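Long-range contacts in hypothetical protein (PDB 4OO3), which is of unknown function but is probably an NAD(P)-dependent oxidoreductase, with a nucleotide-binding Rossmann domain joined to a C-terminal domain built on a large mixed sheet: residues A[10-16]-A[34-40]; A[27-31]-A[67-71]; A[245-250]-A[436-441]; A[239-245]-A[428-433]. All blocks are in the same frame, centred on the assembly; numbering follows the deposited sequence.

Contact 1 (A[10-16]-A[34-40]); sequences GEVKLIT and QVSKDVY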
loop_
_atom_site.group_PDB
_atom_site.type_symbol
_atom_site.label_atom_id
_atom_site.label_comp_id
_atom_site.label_asym_id
_atom_site.label_seq_id
_atom_site.Cartn_x
_atom_site.Cartn_y
_atom_site.Cartn_z
ATOM N N GLY A 10 -8.379 21.109 -15.942
ATOM C CA GLY A 10 -8.661 20.191 -17.047
ATOM C C GLY A 10 -7.452 19.704 -17.835
ATOM O O GLY A 10 -7.615 19.041 -18.862
ATOM N N GLU A 11 -6.245 20.015 -17.358
ATOM C CA GLU A 11 -5.007 19.644 -18.057
ATOM C C GLU A 11 -4.717 18.142 -17.973
ATOM O O GLU A 11 -4.176 17.555 -18.908
ATOM C CB GLU A 11 -3.813 20.440 -17.509
ATOM C CG GLU A 11 -3.360 20.029 -16.110
ATOM C CD GLU A 11 -2.164 20.821 -15.611
ATOM O OE1 GLU A 11 -1.723 21.751 -16.307
ATOM O OE2 GLU A 11 -1.657 20.509 -14.510
ATOM N N VAL A 12 -5.067 17.532 -16.846
ATOM C CA VAL A 12 -4.880 16.096 -16.655
ATOM C C VAL A 12 -6.071 15.367 -17.255
ATOM O O VAL A 12 -7.217 15.662 -16.913
ATOM C CB VAL A 12 -4.740 15.739 -15.162
ATOM C CG1 VAL A 12 -4.823 14.232 -14.940
ATOM C CG2 VAL A 12 -3.435 16.298 -14.612
ATOM N N LYS A 13 -5.790 14.424 -18.149
ATOM C CA LYS A 13 -6.825 13.667 -18.845
ATOM C C LYS A 13 -6.685 12.196 -18.519
ATOM O O LYS A 13 -5.777 11.535 -19.021
ATOM C CB LYS A 13 -6.712 13.859 -20.357
ATOM C CG LYS A 13 -7.396 15.106 -20.888
ATOM C CD LYS A 13 -6.416 16.110 -21.455
ATOM C CE LYS A 13 -7.155 17.312 -22.021
ATOM N NZ LYS A 13 -6.368 17.979 -23.090
ATOM N N LEU A 14 -7.601 11.678 -17.710
ATOM C CA LEU A 14 -7.488 10.319 -17.175
ATOM C C LEU A 14 -7.905 9.224 -18.152
ATOM O O LEU A 14 -8.906 9.337 -18.845
ATOM C CB LEU A 14 -8.333 10.154 -15.905
ATOM C CG LEU A 14 -8.022 11.015 -14.686
ATOM C CD1 LEU A 14 -8.893 10.565 -13.517
ATOM C CD2 LEU A 14 -6.546 10.953 -14.332
ATOM N N ILE A 15 -7.115 8.159 -18.174
ATOM C CA ILE A 15 -7.484 6.911 -18.812
ATOM C C ILE A 15 -7.600 5.879 -17.710
ATOM O O ILE A 15 -6.707 5.754 -16.894
ATOM C CB ILE A 15 -6.396 6.416 -19.777
ATOM C CG1 ILE A 15 -6.129 7.451 -20.870
ATOM C CG2 ILE A 15 -6.802 5.074 -20.369
ATOM C CD1 ILE A 15 -4.875 7.179 -21.676
ATOM N N THR A 16 -8.684 5.130 -17.688
ATOM C CA THR A 16 -8.802 4.058 -16.724
ATOM C C THR A 16 -8.710 2.750 -17.478
ATOM O O THR A 16 -9.565 2.446 -18.292
ATOM C CB THR A 16 -10.110 4.173 -15.935
ATOM O OG1 THR A 16 -10.229 5.510 -15.429
ATOM C CG2 THR A 16 -10.124 3.183 -14.771
ATOM N N GLN A 34 -7.488 20.224 -11.690
ATOM C CA GLN A 34 -6.556 19.756 -12.722
ATOM C C GLN A 34 -7.151 18.693 -13.628
ATOM O O GLN A 34 -6.747 18.568 -14.781
ATOM C CB GLN A 34 -5.303 19.149 -12.088
ATOM C CG GLN A 34 -4.163 20.113 -11.848
ATOM C CD GLN A 34 -3.026 19.436 -11.113
ATOM O OE1 GLN A 34 -3.194 19.019 -9.971
ATOM N NE2 GLN A 34 -1.870 19.309 -11.763
ATOM N N VAL A 35 -8.077 17.899 -13.101
ATOM C CA VAL A 35 -8.548 16.726 -13.823
ATOM C C VAL A 35 -9.795 17.020 -14.652
ATOM O O VAL A 35 -10.845 17.410 -14.124
ATOM C CB VAL A 35 -8.795 15.537 -12.879
ATOM C CG1 VAL A 35 -9.181 14.307 -13.684
ATOM C CG2 VAL A 35 -7.538 15.249 -12.069
ATOM N N SER A 36 -9.654 16.828 -15.960
ATOM C CA SER A 36 -10.749 17.018 -16.905
ATOM C C SER A 36 -11.884 16.076 -16.553
ATOM O O SER A 36 -11.646 14.931 -16.166
ATOM C CB SER A 36 -10.263 16.756 -18.334
ATOM O OG SER A 36 -11.307 16.294 -19.161
ATOM N N LYS A 37 -13.115 16.564 -16.684
ATOM C CA LYS A 37 -14.295 15.755 -16.376
ATOM C C LYS A 37 -14.477 14.567 -17.314
ATOM O O LYS A 37 -15.117 13.588 -16.935
ATOM C CB LYS A 37 -15.555 16.610 -16.383
ATOM C CG LYS A 37 -15.900 17.200 -15.029
ATOM C CD LYS A 37 -14.907 18.249 -14.565
ATOM C CE LYS A 37 -15.323 18.778 -13.204
ATOM N NZ LYS A 37 -14.581 20.001 -12.819
ATOM N N ASP A 38 -13.916 14.656 -18.520
ATOM C CA ASP A 38 -13.993 13.577 -19.503
ATOM C C ASP A 38 -12.932 12.543 -19.182
ATOM O O ASP A 38 -11.742 12.848 -19.170
ATOM C CB ASP A 38 -13.781 14.100 -20.932
ATOM C CG ASP A 38 -14.918 14.993 -21.415
ATOM O OD1 ASP A 38 -16.064 14.851 -20.946
ATOM O OD2 ASP A 38 -14.668 15.840 -22.294
ATOM N N VAL A 39 -13.373 11.321 -18.924
ATOM C CA VAL A 39 -12.484 10.240 -18.545
ATOM C C VAL A 39 -12.651 9.076 -19.522
ATOM O O VAL A 39 -13.764 8.660 -19.825
ATOM C CB VAL A 39 -12.762 9.790 -17.094
ATOM C CG1 VAL A 39 -11.926 8.566 -16.719
ATOM C CG2 VAL A 39 -12.495 10.942 -16.131
ATOM N N TYR A 40 -11.531 8.545 -19.992
ATOM C CA TYR A 40 -11.539 7.503 -21.006
ATOM C C TYR A 40 -11.291 6.137 -20.383
ATOM O O TYR A 40 -10.232 5.890 -19.815
ATOM C CB TYR A 40 -10.513 7.850 -22.087
ATOM C CG TYR A 40 -10.838 9.175 -22.741
ATOM C CD1 TYR A 40 -11.759 9.246 -23.778
ATOM C CD2 TYR A 40 -10.269 10.366 -22.290
ATOM C CE1 TYR A 40 -12.090 10.452 -24.371
ATOM C CE2 TYR A 40 -10.598 11.585 -22.878
ATOM C CZ TYR A 40 -11.510 11.617 -23.915
ATOM O OH TYR A 40 -11.855 12.806 -24.517
HETATM O O HOH W 1 -9.980 13.256 -17.288
#
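Segments 10-16 and 34-40 meet through an isolated backbone bridge between V12 and V35 and a parallel one between I15 and Y40, with the register shifting by two residues in between. At the first, V12 N donates to Q34 O, and S36 N to V12 O (2.9 Å). At the second, Y40 N reaches L14 O, and T16 N binds Y40 O at 2.7 Å. The step between them is filled by a water that accepts from L14 N and donates to S36 O and D38 O, while S36 OG takes the amide of D38 in an ST turn.

E11 and Q34 run side by side; NE2 of Q34 lies 3.0 Å from OE2 of E11, and the N-H...O angle of 176° makes this bond almost straight, although carboxylate and amide planes are twisted 57° apart. The same OE2 also accepts from G7 N. Farther along, CG1 of V35, anti to its backbone N (chi1 -176°), presses on CG of L14 at 3.6 Å, the two side chains crossing at about a right angle. CG1 of V39 meets L14 CB and T16 OG1. Strands 14-17 and 38-43, with helix 22-26 between them, form the first beta-alpha-beta unit of a Rossmann-type parallel sheet.

Contact 2 (A[27-31]-A[67-71]); sequences VQKVS and TAWNE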
loop_
_atom_site.group_PDB
_atom_site.type_symbol
_atom_site.label_atom_id
_atom_site.label_comp_id
_atom_site.label_asym_id
_atom_site.label_seq_id
_atom_site.Cartn_x
_atom_site.Cartn_y
_atom_site.Cartn_z
ATOM N N VAL A 27 -9.646 7.236 -7.045
ATOM C CA VAL A 27 -8.929 8.363 -7.643
ATOM C C VAL A 27 -9.885 9.494 -8.018
ATOM O O VAL A 27 -9.528 10.669 -7.932
ATOM C CB VAL A 27 -8.146 7.922 -8.905
ATOM C CG1 VAL A 27 -7.614 9.123 -9.677
ATOM C CG2 VAL A 27 -6.998 6.993 -8.520
ATOM N N GLN A 28 -11.094 9.124 -8.433
ATOM C CA GLN A 28 -12.102 10.071 -8.896
ATOM C C GLN A 28 -13.155 10.406 -7.836
ATOM O O GLN A 28 -14.172 11.031 -8.146
ATOM C CB GLN A 28 -12.791 9.499 -10.135
ATOM C CG GLN A 28 -11.871 9.321 -11.323
ATOM C CD GLN A 28 -12.606 8.770 -12.523
ATOM O OE1 GLN A 28 -13.632 9.317 -12.948
ATOM N NE2 GLN A 28 -12.105 7.671 -13.067
ATOM N N LYS A 29 -12.910 9.997 -6.593
ATOM C CA LYS A 29 -13.805 10.296 -5.468
ATOM C C LYS A 29 -14.045 11.798 -5.303
ATOM O O LYS A 29 -15.124 12.209 -4.866
ATOM C CB LYS A 29 -13.219 9.714 -4.174
ATOM C CG LYS A 29 -14.036 9.925 -2.901
ATOM C CD LYS A 29 -15.137 8.888 -2.756
ATOM C CE LYS A 29 -15.755 8.917 -1.368
ATOM N NZ LYS A 29 -16.402 7.621 -1.024
ATOM N N VAL A 30 -13.045 12.613 -5.634
ATOM C CA VAL A 30 -13.199 14.069 -5.550
ATOM C C VAL A 30 -12.770 14.748 -6.841
ATOM O O VAL A 30 -11.973 14.205 -7.608
ATOM C CB VAL A 30 -12.434 14.680 -4.346
ATOM C CG1 VAL A 30 -12.673 13.865 -3.079
ATOM C CG2 VAL A 30 -10.951 14.770 -4.625
ATOM N N SER A 31 -13.288 15.953 -7.047
ATOM C CA SER A 31 -13.118 16.681 -8.299
ATOM C C SER A 31 -11.925 17.640 -8.257
ATOM O O SER A 31 -12.085 18.836 -8.026
ATOM C CB SER A 31 -14.395 17.466 -8.609
ATOM O OG SER A 31 -15.537 16.645 -8.469
ATOM N N THR A 67 -19.639 14.611 -7.842
ATOM C CA THR A 67 -18.705 14.788 -8.935
ATOM C C THR A 67 -19.509 14.898 -10.227
ATOM O O THR A 67 -20.720 14.713 -10.226
ATOM C CB THR A 67 -17.717 13.615 -9.011
ATOM O OG1 THR A 67 -18.435 12.389 -9.172
ATOM C CG2 THR A 67 -16.884 13.537 -7.732
ATOM N N ALA A 68 -18.829 15.213 -11.322
ATOM C CA ALA A 68 -19.474 15.349 -12.624
ATOM C C ALA A 68 -18.635 14.667 -13.711
ATOM O O ALA A 68 -18.370 15.261 -14.759
ATOM C CB ALA A 68 -19.684 16.820 -12.950
ATOM N N TRP A 69 -18.237 13.416 -13.463
ATOM C CA TRP A 69 -17.393 12.688 -14.411
ATOM C C TRP A 69 -18.189 12.230 -15.616
ATOM O O TRP A 69 -19.309 11.735 -15.475
ATOM C CB TRP A 69 -16.750 11.464 -13.768
ATOM C CG TRP A 69 -15.956 11.784 -12.562
ATOM C CD1 TRP A 69 -16.248 11.435 -11.282
ATOM C CD2 TRP A 69 -14.739 12.538 -12.508
ATOM N NE1 TRP A 69 -15.288 11.913 -10.434
ATOM C CE2 TRP A 69 -14.348 12.595 -11.157
ATOM C CE3 TRP A 69 -13.938 13.157 -13.470
ATOM C CZ2 TRP A 69 -13.190 13.254 -10.737
ATOM C CZ3 TRP A 69 -12.792 13.812 -13.055
ATOM C CH2 TRP A 69 -12.426 13.852 -11.696
ATOM N N ASN A 70 -17.602 12.411 -16.798
ATOM C CA ASN A 70 -18.149 11.888 -18.039
ATOM C C ASN A 70 -17.317 10.695 -18.498
ATOM O O ASN A 70 -16.223 10.858 -19.050
ATOM C CB ASN A 70 -18.145 12.969 -19.105
ATOM C CG ASN A 70 -18.675 12.478 -20.430
ATOM O OD1 ASN A 70 -19.522 11.590 -20.486
ATOM N ND2 ASN A 70 -18.179 13.064 -21.511
ATOM N N GLU A 71 -17.830 9.495 -18.250
ATOM C CA GLU A 71 -17.100 8.278 -18.557
ATOM C C GLU A 71 -17.340 7.875 -20.012
ATOM O O GLU A 71 -18.414 7.404 -20.372
ATOM C CB GLU A 71 -17.515 7.162 -17.598
ATOM C CG GLU A 71 -17.292 7.497 -16.128
ATOM C CD GLU A 71 -15.834 7.456 -15.727
ATOM O OE1 GLU A 71 -15.197 6.397 -15.899
ATOM O OE2 GLU A 71 -15.330 8.474 -15.212
HETATM O O HOH W 2 -15.718 16.118 -11.197
#
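Q28 and W69 are brought together by similar first torsions, chi1 -64° and -56°, which set each CG beside its own backbone N and opposite the carbonyl carbon; the indole then reaches across to the Q28 backbone. Its NE1 donates to Q28 O over 2.7 Å, in the carbonyl plane and on a lone pair, but the N-H...O angle is a bent 138° and the oxygen is tilted from the ring plane. CB of Q28 sits 3.5 Å from the same NE1. The glutamine amide plane stands nearly upright to the indole over one of its faces, and a water lies over the centre of the other face. That water also bridges S31 OG and A68 N, accepting from the amide. V30 O approaches the indole edge in plane, 3.5 Å from CZ2 of W69. CG2 of T67 packs 3.5 Å from S31 OG and 3.6 Å from K29 O, while T67 OG1 is bonded to N60. The loop after helix 22-26 is thus laid against the entry to strand 70-75, an outermost strand of the parallel sheet. V39 of strand 38-43 touches Q28, W69 and E71, and helix 47-61 contributes I56 to Q28 and F59 to T67.

Contact 3 (A[245-250]-A[436-441]); sequences LIDANR and MAKAKT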
loop_
_atom_site.group_PDB
_atom_site.type_symbol
_atom_site.label_atom_id
_atom_site.label_comp_id
_atom_site.label_asym_id
_atom_site.label_seq_id
_atom_site.Cartn_x
_atom_site.Cartn_y
_atom_site.Cartn_z
ATOM N N LEU A 245 18.361 -10.496 1.548
ATOM C CA LEU A 245 17.281 -11.309 2.097
ATOM C C LEU A 245 17.857 -12.402 2.965
ATOM O O LEU A 245 18.849 -13.032 2.607
ATOM C CB LEU A 245 16.391 -11.908 1.007
ATOM C CG LEU A 245 15.351 -10.917 0.491
ATOM C CD1 LEU A 245 15.902 -10.115 -0.677
ATOM C CD2 LEU A 245 14.080 -11.644 0.102
ATOM N N ILE A 246 17.214 -12.616 4.105
ATOM C CA ILE A 246 17.664 -13.570 5.091
ATOM C C ILE A 246 16.733 -14.780 5.110
ATOM O O ILE A 246 17.194 -15.912 5.036
ATOM C CB ILE A 246 17.713 -12.911 6.481
ATOM C CG1 ILE A 246 18.640 -11.688 6.458
ATOM C CG2 ILE A 246 18.142 -13.909 7.546
ATOM C CD1 ILE A 246 20.074 -11.981 6.065
ATOM N N ASP A 247 15.427 -14.548 5.202
ATOM C CA ASP A 247 14.472 -15.649 5.263
ATOM C C ASP A 247 13.115 -15.231 4.722
ATOM O O ASP A 247 12.761 -14.047 4.757
ATOM C CB ASP A 247 14.327 -16.139 6.703
ATOM C CG ASP A 247 13.617 -17.479 6.804
ATOM O OD1 ASP A 247 13.668 -18.275 5.843
ATOM O OD2 ASP A 247 13.009 -17.743 7.861
ATOM N N ALA A 248 12.362 -16.206 4.221
ATOM C CA ALA A 248 11.038 -15.939 3.696
ATOM C C ALA A 248 10.173 -17.185 3.726
ATOM O O ALA A 248 10.656 -18.288 3.471
ATOM C CB ALA A 248 11.137 -15.393 2.277
ATOM N N ASN A 249 8.895 -17.001 4.046
ATOM C CA ASN A 249 7.930 -18.090 4.051
ATOM C C ASN A 249 6.628 -17.672 3.391
ATOM O O ASN A 249 6.281 -16.488 3.371
ATOM C CB ASN A 249 7.660 -18.562 5.476
ATOM C CG ASN A 249 8.905 -19.102 6.148
ATOM O OD1 ASN A 249 9.297 -20.246 5.923
ATOM N ND2 ASN A 249 9.541 -18.282 6.962
ATOM N N ARG A 250 5.931 -18.659 2.836
ATOM C CA ARG A 250 4.620 -18.467 2.247
ATOM C C ARG A 250 3.734 -19.630 2.664
ATOM O O ARG A 250 4.191 -20.767 2.752
ATOM C CB ARG A 250 4.724 -18.390 0.724
ATOM C CG ARG A 250 5.426 -19.575 0.073
ATOM C CD ARG A 250 5.699 -19.305 -1.399
ATOM N NE ARG A 250 4.522 -19.541 -2.232
ATOM C CZ ARG A 250 4.167 -20.731 -2.720
ATOM N NH1 ARG A 250 4.872 -21.821 -2.457
ATOM N NH2 ARG A 250 3.079 -20.837 -3.467
HETATM N N MSE A 436 12.767 -16.915 -2.733
HETATM C CA MSE A 436 13.354 -17.579 -1.565
HETATM C C MSE A 436 12.324 -18.462 -0.911
HETATM O O MSE A 436 12.598 -19.624 -0.607
HETATM C CB MSE A 436 13.862 -16.519 -0.583
HETATM C CG MSE A 436 14.272 -17.121 0.758
HETATM SE SE MSE A 436 15.348 -15.810 1.755
HETATM C CE MSE A 436 17.000 -16.024 0.707
ATOM N N ALA A 437 11.123 -17.926 -0.702
ATOM C CA ALA A 437 10.032 -18.684 -0.095
ATOM C C ALA A 437 9.689 -19.926 -0.908
ATOM O O ALA A 437 9.385 -20.972 -0.347
ATOM C CB ALA A 437 8.802 -17.804 0.064
ATOM N N LYS A 438 9.755 -19.804 -2.229
ATOM C CA LYS A 438 9.434 -20.911 -3.132
ATOM C C LYS A 438 10.549 -21.941 -3.272
ATOM O O LYS A 438 10.302 -23.047 -3.739
ATOM C CB LYS A 438 9.056 -20.381 -4.522
ATOM C CG LYS A 438 7.640 -19.841 -4.592
ATOM C CD LYS A 438 7.189 -19.622 -6.021
ATOM C CE LYS A 438 5.681 -19.454 -6.081
ATOM N NZ LYS A 438 5.217 -19.242 -7.478
ATOM N N ALA A 439 11.770 -21.571 -2.893
ATOM C CA ALA A 439 12.921 -22.474 -2.971
ATOM C C ALA A 439 12.982 -23.451 -1.788
ATOM O O ALA A 439 13.723 -24.430 -1.830
ATOM C CB ALA A 439 14.209 -21.669 -3.065
ATOM N N LYS A 440 12.209 -23.182 -0.738
ATOM C CA LYS A 440 12.101 -24.096 0.399
ATOM C C LYS A 440 11.193 -25.298 0.124
ATOM O O LYS A 440 11.292 -26.308 0.816
ATOM C CB LYS A 440 11.539 -23.365 1.614
ATOM C CG LYS A 440 12.417 -22.265 2.169
ATOM C CD LYS A 440 11.856 -21.808 3.499
ATOM C CE LYS A 440 12.771 -20.819 4.180
ATOM N NZ LYS A 440 12.226 -20.432 5.506
ATOM N N THR A 441 10.308 -25.176 -0.866
ATOM C CA THR A 441 9.244 -26.165 -1.103
ATOM C C THR A 441 9.805 -27.550 -1.469
ATOM O O THR A 441 10.150 -27.826 -2.621
ATOM C CB THR A 441 8.247 -25.687 -2.198
ATOM O OG1 THR A 441 8.165 -24.257 -2.200
ATOM C CG2 THR A 441 6.852 -26.259 -1.956
#
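K440 reaches strand 245-250 with its ammonium group and is held there by three acceptors. NZ lies 2.6 Å from OD1 of D247, a salt bridge made on the syn lone pair of the carboxylate, and 3.0 Å from OD1 of N249, which it meets from above the amide carbonyl plane. A weak bond to A248 O adds the third. The lysine chain is extended beyond CG, which carries NZ across to the strand. D247 and N249 both start away from the helix and bring only their outer atoms round to K440; in D247, chi1 of -166° sends CG to the side opposite the backbone N.

On the helix-facing side the contact is apolar: A248 CB packs 4.0 Å from A437 CB, and M436, a selenomethionine, sets SE 3.6 Å from D247 CA and 4.1 Å from L245 CB. R250 lays CD 3.7 Å from A437 CB, and K438 CE covers one face of its guanidinium.

Farther out, I246 and D247 form a classic beta bulge opposite V291. E214 makes a salt bridge with R250 NE, Y285 a cation-pi contact with R250, and I216 touches both alanines. The like charges of R250 and K438 lie close, but E214, salt-bridged to R250 and in a long, weak ion pair with K438, probably offsets their repulsion; the acceptors round K440 should likewise favour its charged form.

Contact 4 (A[239-245]-A[428-433]); sequences YRKDIEL and YTTTSA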
loop_
_atom_site.group_PDB
_atom_site.type_symbol
_atom_site.label_atom_id
_atom_site.label_comp_id
_atom_site.label_asym_id
_atom_site.label_seq_id
_atom_site.Cartn_x
_atom_site.Cartn_y
_atom_site.Cartn_z
ATOM N N TYR A 239 19.201 -0.976 -4.113
ATOM C CA TYR A 239 18.797 -2.356 -3.860
ATOM C C TYR A 239 19.900 -3.352 -4.214
ATOM O O TYR A 239 19.935 -4.459 -3.680
ATOM C CB TYR A 239 17.463 -2.688 -4.556
ATOM C CG TYR A 239 17.530 -2.959 -6.040
ATOM C CD1 TYR A 239 17.929 -4.200 -6.515
ATOM C CD2 TYR A 239 17.173 -1.985 -6.969
ATOM C CE1 TYR A 239 17.997 -4.460 -7.868
ATOM C CE2 TYR A 239 17.230 -2.238 -8.325
ATOM C CZ TYR A 239 17.645 -3.479 -8.761
ATOM O OH TYR A 239 17.717 -3.762 -10.090
ATOM N N ARG A 240 20.811 -2.949 -5.096
ATOM C CA ARG A 240 21.970 -3.775 -5.438
ATOM C C ARG A 240 22.965 -3.923 -4.278
ATOM O O ARG A 240 23.689 -4.917 -4.205
ATOM C CB ARG A 240 22.677 -3.211 -6.672
ATOM C CG ARG A 240 21.811 -3.234 -7.921
ATOM C CD ARG A 240 22.602 -2.862 -9.161
ATOM N NE ARG A 240 21.755 -2.765 -10.352
ATOM C CZ ARG A 240 20.972 -1.729 -10.653
ATOM N NH1 ARG A 240 20.895 -0.671 -9.849
ATOM N NH2 ARG A 240 20.252 -1.748 -11.772
ATOM N N LYS A 241 22.985 -2.951 -3.370
ATOM C CA LYS A 241 23.979 -2.911 -2.297
ATOM C C LYS A 241 23.411 -2.985 -0.884
ATOM O O LYS A 241 24.091 -3.448 0.015
ATOM C CB LYS A 241 24.808 -1.631 -2.422
ATOM C CG LYS A 241 25.615 -1.570 -3.706
ATOM C CD LYS A 241 26.474 -0.320 -3.777
ATOM C CE LYS A 241 27.389 -0.368 -4.992
ATOM N NZ LYS A 241 28.287 0.815 -5.064
ATOM N N ASP A 242 22.181 -2.523 -0.682
ATOM C CA ASP A 242 21.670 -2.291 0.666
ATOM C C ASP A 242 20.727 -3.372 1.180
ATOM O O ASP A 242 20.397 -3.384 2.368
ATOM C CB ASP A 242 20.942 -0.945 0.707
ATOM C CG ASP A 242 21.869 0.238 0.450
ATOM O OD1 ASP A 242 23.070 0.143 0.764
ATOM O OD2 ASP A 242 21.385 1.273 -0.063
ATOM N N ILE A 243 20.286 -4.266 0.298
ATOM C CA ILE A 243 19.279 -5.257 0.655
ATOM C C ILE A 243 19.845 -6.661 0.553
ATOM O O ILE A 243 20.343 -7.065 -0.494
ATOM C CB ILE A 243 18.026 -5.169 -0.249
ATOM C CG1 ILE A 243 17.400 -3.772 -0.193
ATOM C CG2 ILE A 243 17.000 -6.221 0.150
ATOM C CD1 ILE A 243 16.807 -3.400 1.153
ATOM N N GLU A 244 19.738 -7.397 1.652
ATOM C CA GLU A 244 20.101 -8.801 1.706
ATOM C C GLU A 244 18.921 -9.553 2.297
ATOM O O GLU A 244 18.520 -9.286 3.431
ATOM C CB GLU A 244 21.335 -8.997 2.596
ATOM C CG GLU A 244 21.879 -10.422 2.620
ATOM C CD GLU A 244 22.900 -10.670 3.728
ATOM O OE1 GLU A 244 23.357 -9.710 4.384
ATOM O OE2 GLU A 244 23.244 -11.845 3.949
ATOM N N LEU A 245 18.361 -10.496 1.548
ATOM C CA LEU A 245 17.281 -11.309 2.097
ATOM C C LEU A 245 17.857 -12.402 2.965
ATOM O O LEU A 245 18.849 -13.032 2.607
ATOM C CB LEU A 245 16.391 -11.908 1.007
ATOM C CG LEU A 245 15.351 -10.917 0.491
ATOM C CD1 LEU A 245 15.902 -10.115 -0.677
ATOM C CD2 LEU A 245 14.080 -11.644 0.102
ATOM N N TYR A 428 12.137 -5.040 -5.260
ATOM C CA TYR A 428 13.223 -6.020 -5.220
ATOM C C TYR A 428 13.075 -6.894 -3.979
ATOM O O TYR A 428 13.184 -8.120 -4.056
ATOM C CB TYR A 428 14.599 -5.347 -5.208
ATOM C CG TYR A 428 15.730 -6.340 -5.019
ATOM C CD1 TYR A 428 16.196 -7.101 -6.083
ATOM C CD2 TYR A 428 16.311 -6.532 -3.776
ATOM C CE1 TYR A 428 17.223 -8.018 -5.919
ATOM C CE2 TYR A 428 17.341 -7.448 -3.598
ATOM C CZ TYR A 428 17.790 -8.189 -4.672
ATOM O OH TYR A 428 18.807 -9.102 -4.494
ATOM N N THR A 429 12.819 -6.256 -2.838
ATOM C CA THR A 429 12.643 -6.976 -1.578
ATOM C C THR A 429 11.499 -7.994 -1.668
ATOM O O THR A 429 11.690 -9.170 -1.350
ATOM C CB THR A 429 12.417 -6.007 -0.392
ATOM O OG1 THR A 429 13.438 -4.992 -0.391
ATOM C CG2 THR A 429 12.468 -6.750 0.932
ATOM N N THR A 430 10.326 -7.565 -2.133
ATOM C CA THR A 430 9.161 -8.456 -2.146
ATOM C C THR A 430 9.278 -9.606 -3.141
ATOM O O THR A 430 8.995 -10.754 -2.790
ATOM C CB THR A 430 7.853 -7.713 -2.427
ATOM O OG1 THR A 430 7.950 -7.009 -3.667
ATOM C CG2 THR A 430 7.540 -6.730 -1.294
ATOM N N THR A 431 9.680 -9.309 -4.374
ATOM C CA THR A 431 9.778 -10.354 -5.403
ATOM C C THR A 431 10.908 -11.359 -5.124
ATOM O O THR A 431 10.766 -12.546 -5.410
ATOM C CB THR A 431 9.932 -9.755 -6.808
ATOM O OG1 THR A 431 11.074 -8.891 -6.848
ATOM C CG2 THR A 431 8.683 -8.971 -7.187
ATOM N N SER A 432 12.015 -10.888 -4.551
ATOM C CA SER A 432 13.110 -11.772 -4.131
ATOM C C SER A 432 12.677 -12.730 -3.025
ATOM O O SER A 432 13.109 -13.884 -2.992
ATOM C CB SER A 432 14.315 -10.961 -3.649
ATOM O OG SER A 432 14.893 -10.241 -4.721
ATOM N N ALA A 433 11.832 -12.245 -2.121
ATOM C CA ALA A 433 11.317 -13.063 -1.029
ATOM C C ALA A 433 10.412 -14.173 -1.559
ATOM O O ALA A 433 10.437 -15.295 -1.048
ATOM C CB ALA A 433 10.571 -12.195 -0.024
#
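Y428 O is gripped by two donors of S432, one turn on in helix 428-433: OG at 2.8 Å and the backbone N at 3.0 Å, arriving from opposite faces of the carbonyl plane. The S432 side chain is thereby folded back on its own helix, with OG 3.4 Å above one face of the Y428 ring and CB turned to L245, whose CD1 it meets in a tight contact. The other face of the ring takes Y239.

These tyrosines form an offset stack, centroids 4.9 Å apart and planes inclined by 30°, in which CD1 of Y239 comes to 3.4 Å from CD1 of Y428 and sits toward the rim of its ring. A chi1 of 174° swings the Y428 ring away from its own backbone N and out from the helix toward 239-245. Around this pair the short helical turn 239-242 passes into strand 243-255, an edge strand of the large mixed sheet of the C-terminal domain; helix 428-433 lies along strand 243-245, the axes of these short segments coming within 9.4 Å and 20° from parallel.

I243 and Y428 run antiparallel past one another: CG2 of I243 lies in the plane of the Y428 ring, at its edge near CE2, and also meets T429 OG1, a hydroxyl already bonded to A425 O. The other branch of L245, CD2, packs against the backbone at A433 and lies 3.6 Å from A433 CB. F128, from helix 125-140, meets Y239 edge-to-face and also touches Y428.

From the N terminus, contact 1 closes the loop through helix 22-26, and contact 2 crosses it, since 27-31 falls between the segments of contact 1 and 67-71 beyond them. They touch where K37 O and D38 OD1 probably bond N70, tying neighbouring strands 38-43 and 70-75 of the parallel sheet. Far along the chain, contacts 4 and 3 cross in turn: 239-245 and 245-250 share L245, then some 180 residues intervene before helix 419-439 returns to meet both, ending near the C terminus. Contacts 1 and 3 lie on opposite sides of the chain's centre, their own centres about 43 Å apart, in the Rossmann and C-terminal parts.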